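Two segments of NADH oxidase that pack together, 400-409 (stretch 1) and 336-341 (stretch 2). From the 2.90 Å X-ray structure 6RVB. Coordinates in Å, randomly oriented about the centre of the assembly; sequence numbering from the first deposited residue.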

# COMPACT_ATOMS: atom_id res chain seq x y z
N ARG A 400 -0.38 -2.10 2.52
CA ARG A 400 -0.29 -3.33 1.75
C ARG A 400 -1.59 -4.20 1.97
O ARG A 400 -1.95 -5.00 1.15
CB ARG A 400 0.97 -4.10 2.14
CG ARG A 400 2.19 -3.80 1.36
CD ARG A 400 3.44 -4.37 1.95
NE ARG A 400 4.09 -3.30 2.68
CZ ARG A 400 5.27 -2.82 2.36
NH1 ARG A 400 5.96 -3.32 1.37
NH2 ARG A 400 5.77 -1.82 3.08
N ILE A 401 -2.32 -4.00 3.06
CA ILE A 401 -3.55 -4.74 3.25
C ILE A 401 -4.42 -4.65 2.01
O ILE A 401 -5.12 -5.60 1.70
CB ILE A 401 -4.35 -4.20 4.44
CG1 ILE A 401 -5.38 -5.21 4.89
CG2 ILE A 401 -5.09 -3.01 4.08
CD1 ILE A 401 -4.84 -6.30 5.59
N ASP A 402 -4.36 -3.54 1.28
CA ASP A 402 -5.20 -3.37 0.11
C ASP A 402 -4.96 -4.50 -0.90
O ASP A 402 -5.87 -4.95 -1.57
CB ASP A 402 -5.06 -1.95 -0.51
CG ASP A 402 -5.87 -0.91 0.24
OD1 ASP A 402 -6.77 -1.34 1.03
OD2 ASP A 402 -5.63 0.34 0.09
N VAL A 403 -3.72 -4.99 -0.99
CA VAL A 403 -3.41 -6.05 -1.90
C VAL A 403 -4.24 -7.29 -1.59
O VAL A 403 -4.84 -7.89 -2.48
CB VAL A 403 -1.93 -6.42 -1.91
CG1 VAL A 403 -1.73 -7.65 -2.84
CG2 VAL A 403 -1.18 -5.29 -2.53
N LEU A 404 -4.31 -7.66 -0.32
CA LEU A 404 -5.00 -8.86 0.06
C LEU A 404 -6.46 -8.66 -0.14
O LEU A 404 -7.12 -9.60 -0.55
CB LEU A 404 -4.71 -9.20 1.50
CG LEU A 404 -3.27 -9.39 1.94
CD1 LEU A 404 -3.33 -9.49 3.46
CD2 LEU A 404 -2.77 -10.62 1.30
N ALA A 405 -6.98 -7.47 0.12
CA ALA A 405 -8.37 -7.22 -0.23
C ALA A 405 -8.59 -7.40 -1.72
O ALA A 405 -9.59 -7.99 -2.11
CB ALA A 405 -8.82 -5.91 0.20
N ALA A 406 -7.68 -6.96 -2.57
CA ALA A 406 -7.86 -7.26 -4.01
C ALA A 406 -7.99 -8.78 -4.29
O ALA A 406 -8.82 -9.21 -5.06
CB ALA A 406 -6.80 -6.71 -4.78
N LEU A 407 -7.16 -9.60 -3.64
CA LEU A 407 -7.16 -11.04 -3.82
C LEU A 407 -8.39 -11.69 -3.24
O LEU A 407 -9.03 -12.47 -3.88
CB LEU A 407 -5.89 -11.65 -3.25
CG LEU A 407 -4.61 -11.32 -4.03
CD1 LEU A 407 -3.45 -11.69 -3.24
CD2 LEU A 407 -4.58 -12.08 -5.27
N LEU A 408 -8.73 -11.34 -2.03
CA LEU A 408 -9.97 -11.78 -1.45
C LEU A 408 -11.19 -11.57 -2.33
O LEU A 408 -12.20 -12.28 -2.20
CB LEU A 408 -10.15 -11.08 -0.12
CG LEU A 408 -10.07 -11.89 1.18
CD1 LEU A 408 -9.13 -12.98 1.05
CD2 LEU A 408 -9.61 -11.03 2.17
N HIS A 409 -11.11 -10.63 -3.26
CA HIS A 409 -12.32 -10.20 -3.93
C HIS A 409 -12.78 -11.19 -4.99
O HIS A 409 -13.97 -11.57 -5.01
CB HIS A 409 -12.16 -8.79 -4.50
CG HIS A 409 -13.45 -8.08 -4.73
ND1 HIS A 409 -14.10 -8.11 -5.95
CD2 HIS A 409 -14.23 -7.34 -3.89
CE1 HIS A 409 -15.24 -7.45 -5.86
NE2 HIS A 409 -15.35 -6.98 -4.62
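Stretch 2 (336-341) VATTGL

Stretch 2 is extended. Residues 336-340 form a strand that begins earlier in the chain, and Leu341 has left it. It lies along the helix of stretch 1 and runs in the same direction: the two axes make an angle of 3° and approach to 8.4 Å. Because the directions match, the register climbs in step. Ala337 sits opposite Ile401, with CA atoms 6.3 Å apart. Thr339 lies by Ala405, CA to CA 6.4 Å, and Gly340 by Leu408, CA to CA 7.1 Å.

From Ala337 to Thr339 the side chains alternate. The CA-to-CB bonds of Ala337 and Thr339 point toward the helix, and that of Thr338 points away. Thr338 has chi1 p, and its side chain does not reach the helix. Val336, chi1 t, is out of reach.

Ala337 has the smallest side chain that still offers a methyl. Ala337 CB lies 3.9 Å from Ile401 CB, an apolar contact close to the backbone on each side. Ile401 has chi1 t and chi2 p. This conformation carries Ile401 CD1 along the strand, to 3.5 Å from Ala337 O, 3.8 Å from Thr338 C and 3.6 Å from Thr339 CG2. One side chain thus spans three strand residues.

Thr339 is the centre of the contact and loses 79 Å² to the helix. Its chi1 is t. In this rotamer CG2 enters the space among Ile401, Leu404 and Leu408. Thr339 CG2 is 4.0 Å from Leu404 CB and 4.0 Å from Leu408 CD2. The hydroxyl goes another way. Thr339 OG1 lies 3.9 Å from Ala405 CB, which is a van der Waals contact, and is hydrogen-bonded elsewhere in the structure. The methyl can therefore pack among apolar groups without leaving the hydroxyl unsatisfied.

Leu408 is off the usual wells, with chi1 -111° and chi2 33°. Leu408 CD2 lies 3.7 Å from Gly340 CA. Gly340 has phi 76° and psi -160°. At these angles a CB would be jammed against the carbonyl O of Thr339, which by itself calls for glycine. A CB here would point toward the helix, and an ideal Gly340 CB would also come within 2.9 Å of Leu408 CD2, a clash. The bare CA leaves room for that methyl.

Leu341, chi1 m and chi2 t, makes no contact.

No hydrogen bond joins the stretches. The contact is packing alone and buries 274 Å², both sides summed.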

# COMPACT_ATOMS: atom_id res chain seq x y z
N VAL A 336 -2.64 -0.54 12.22
CA VAL A 336 -3.06 -1.95 12.25
C VAL A 336 -4.14 -2.24 11.22
O VAL A 336 -5.26 -1.67 11.32
CB VAL A 336 -3.61 -2.34 13.62
CG1 VAL A 336 -4.16 -3.72 13.60
CG2 VAL A 336 -2.53 -2.29 14.64
N ALA A 337 -3.87 -3.10 10.24
CA ALA A 337 -4.90 -3.34 9.28
C ALA A 337 -5.30 -4.80 9.11
O ALA A 337 -4.46 -5.66 9.03
CB ALA A 337 -4.56 -2.73 8.01
N THR A 338 -6.58 -5.08 9.05
CA THR A 338 -7.06 -6.44 8.88
C THR A 338 -8.03 -6.44 7.73
O THR A 338 -8.49 -5.38 7.31
CB THR A 338 -7.79 -6.98 10.17
OG1 THR A 338 -8.86 -6.12 10.65
CG2 THR A 338 -6.78 -7.14 11.24
N THR A 339 -8.37 -7.63 7.24
CA THR A 339 -9.22 -7.82 6.11
C THR A 339 -9.57 -9.31 6.07
O THR A 339 -8.74 -10.18 6.42
CB THR A 339 -8.49 -7.41 4.80
OG1 THR A 339 -9.47 -7.26 3.81
CG2 THR A 339 -7.42 -8.46 4.28
N GLY A 340 -10.78 -9.64 5.61
CA GLY A 340 -11.12 -11.04 5.55
C GLY A 340 -11.45 -11.58 6.92
O GLY A 340 -11.77 -10.81 7.79
N LEU A 341 -11.37 -12.90 7.08
CA LEU A 341 -11.48 -13.60 8.38
C LEU A 341 -10.13 -13.81 9.09
O LEU A 341 -9.08 -14.05 8.48
CB LEU A 341 -12.11 -15.00 8.16
CG LEU A 341 -13.24 -15.25 7.15
CD1 LEU A 341 -13.72 -16.65 7.01
CD2 LEU A 341 -14.46 -14.44 7.58